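Gamma-glutamyl-gamma-aminobutyraldehyde dehydrogenase (Burkholderia cenocepacia, PDB 4LIH) probably oxidises aldehydes such as gamma-glutamyl-gamma-aminobutyraldehyde to carboxylic acids with NAD(P)+ as electron acceptor. Local coordinates at residues G362-G367 and T392-K397. Sequence-based numbering, arbitrary orientation.
Sequences GYIEAG and TVFEVK
F394 lays one face of its ring against the helix backbone at G367: G367 CA stands 3.9 Å from the ring centroid and 16° off the normal, a CH-pi contact offset toward the rim. The ring reaches the peptide itself, F394 CE1 lying 3.3 Å from G367 C, an approach possible because glycine puts no CB between helix and ring. At the far end of the ring, F394 CZ meets I364 O obliquely at 3.5 Å and the methyl I364 CG2 more loosely at 4.3 Å. F394 CB points toward the helix, and chi1 -68°, with CG beside the backbone N, sets the ring against G367. I364, one helical turn before G367, extends CD1 to 3.9 Å from T392 OG1, a van der Waals contact of a methyl with a hydroxyl hydrogen-bonded to E390 O. Further out, V411 touches both I364 and F394, while L373 and I402 also pack on F394. Backbone hydrogen bonds join L412 to both T392 and F394. The axes of segments 362-367 and 392-395 approach to 9.9 Å, their N-to-C directions 31° apart: helix 354-370 covers a mixed sheet, strand 388-395 running parallel to 411-417 and antiparallel to 372-375, as in the alpha/beta catalytic domain of aldehyde dehydrogenases.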
loop_
_atom_site.group_PDB
_atom_site.type_symbol
_atom_site.label_atom_id
_atom_site.label_comp_id
_atom_site.label_asym_id
_atom_site.label_seq_id
_atom_site.Cartn_x
_atom_site.Cartn_y
_atom_site.Cartn_z
ATOM N N GLY A 362 44.883 -8.934 -17.732
ATOM C CA GLY A 362 44.854 -10.377 -17.898
ATOM C C GLY A 362 43.637 -10.849 -18.679
ATOM O O GLY A 362 43.723 -11.764 -19.508
ATOM N N TYR A 363 42.496 -10.215 -18.436
ATOM C CA TYR A 363 41.321 -10.510 -19.254
ATOM C C TYR A 363 41.491 -10.029 -20.702
ATOM O O TYR A 363 41.104 -10.729 -21.645
ATOM C CB TYR A 363 40.076 -9.951 -18.619
ATOM C CG TYR A 363 39.562 -10.774 -17.478
ATOM C CD1 TYR A 363 38.921 -11.975 -17.703
ATOM C CD2 TYR A 363 39.672 -10.326 -16.162
ATOM C CE1 TYR A 363 38.433 -12.733 -16.664
ATOM C CE2 TYR A 363 39.176 -11.071 -15.113
ATOM C CZ TYR A 363 38.521 -12.269 -15.375
ATOM O OH TYR A 363 37.995 -13.038 -14.369
ATOM N N ILE A 364 42.110 -8.864 -20.886
ATOM C CA ILE A 364 42.361 -8.339 -22.234
ATOM C C ILE A 364 43.236 -9.345 -23.024
ATOM O O ILE A 364 42.998 -9.626 -24.219
ATOM C CB ILE A 364 42.964 -6.912 -22.154
ATOM C CG1 ILE A 364 41.890 -5.957 -21.623
ATOM C CG2 ILE A 364 43.518 -6.428 -23.482
ATOM C CD1 ILE A 364 42.315 -4.526 -21.361
ATOM N N GLU A 365 44.209 -9.929 -22.335
ATOM C CA GLU A 365 45.064 -10.978 -22.957
ATOM C C GLU A 365 44.218 -12.200 -23.366
ATOM O O GLU A 365 44.304 -12.667 -24.522
ATOM C CB GLU A 365 46.238 -11.338 -22.020
ATOM C CG GLU A 365 47.007 -12.639 -22.327
ATOM C CD GLU A 365 48.033 -12.996 -21.235
ATOM O OE1 GLU A 365 48.509 -12.092 -20.513
ATOM O OE2 GLU A 365 48.339 -14.195 -21.049
ATOM N N ALA A 366 43.374 -12.707 -22.461
ATOM C CA ALA A 366 42.465 -13.792 -22.826
ATOM C C ALA A 366 41.616 -13.372 -23.994
ATOM O O ALA A 366 41.386 -14.173 -24.848
ATOM C CB ALA A 366 41.578 -14.272 -21.700
ATOM N N GLY A 367 41.121 -12.139 -24.004
ATOM C CA GLY A 367 40.241 -11.661 -25.075
ATOM C C GLY A 367 40.921 -11.687 -26.443
ATOM O O GLY A 367 40.294 -12.050 -27.468
ATOM N N THR A 392 38.082 -0.775 -24.098
ATOM C CA THR A 392 38.429 -1.925 -24.928
ATOM C C THR A 392 37.188 -2.704 -25.320
ATOM O O THR A 392 36.351 -2.988 -24.472
ATOM C CB THR A 392 39.385 -2.829 -24.150
ATOM O OG1 THR A 392 40.597 -2.093 -23.849
ATOM C CG2 THR A 392 39.737 -4.073 -24.905
ATOM N N VAL A 393 37.085 -3.058 -26.599
ATOM C CA VAL A 393 35.953 -3.816 -27.098
ATOM C C VAL A 393 36.454 -5.035 -27.837
ATOM O O VAL A 393 37.352 -4.913 -28.665
ATOM C CB VAL A 393 35.102 -2.956 -28.068
ATOM C CG1 VAL A 393 33.905 -3.721 -28.581
ATOM C CG2 VAL A 393 34.640 -1.673 -27.394
ATOM N N PHE A 394 35.883 -6.196 -27.514
ATOM C CA PHE A 394 36.027 -7.428 -28.304
ATOM C C PHE A 394 34.704 -7.943 -28.878
ATOM O O PHE A 394 33.633 -7.799 -28.283
ATOM C CB PHE A 394 36.538 -8.560 -27.435
ATOM C CG PHE A 394 37.957 -8.378 -26.976
ATOM C CD1 PHE A 394 39.002 -8.753 -27.803
ATOM C CD2 PHE A 394 38.238 -7.848 -25.739
ATOM C CE1 PHE A 394 40.302 -8.621 -27.380
ATOM C CE2 PHE A 394 39.547 -7.673 -25.309
ATOM C CZ PHE A 394 40.586 -8.051 -26.141
ATOM N N GLU A 395 34.821 -8.631 -30.006
ATOM C CA GLU A 395 33.699 -9.403 -30.559
ATOM C C GLU A 395 33.964 -10.853 -30.174
ATOM O O GLU A 395 35.021 -11.381 -30.485
ATOM C CB GLU A 395 33.602 -9.199 -32.078
ATOM C CG GLU A 395 32.356 -9.836 -32.646
ATOM C CD GLU A 395 32.088 -9.477 -34.077
ATOM O OE1 GLU A 395 32.818 -8.657 -34.660
ATOM O OE2 GLU A 395 31.148 -10.071 -34.610
ATOM N N VAL A 396 33.045 -11.472 -29.448
ATOM C CA VAL A 396 33.266 -12.838 -28.914
ATOM C C VAL A 396 32.013 -13.648 -29.045
ATOM O O VAL A 396 30.897 -13.108 -29.252
ATOM C CB VAL A 396 33.723 -12.874 -27.401
ATOM C CG1 VAL A 396 35.188 -12.450 -27.232
ATOM C CG2 VAL A 396 32.813 -12.051 -26.500
ATOM N N LYS A 397 32.187 -14.960 -28.948
ATOM C CA LYS A 397 31.088 -15.876 -28.719
ATOM C C LYS A 397 30.618 -15.764 -27.270
ATOM O O LYS A 397 31.355 -15.358 -26.369
ATOM C CB LYS A 397 31.540 -17.330 -28.937
ATOM C CG LYS A 397 31.921 -17.742 -30.337
ATOM C CD LYS A 397 32.281 -19.215 -30.244
ATOM C CE LYS A 397 32.789 -19.814 -31.539
ATOM N NZ LYS A 397 33.119 -21.221 -31.200
#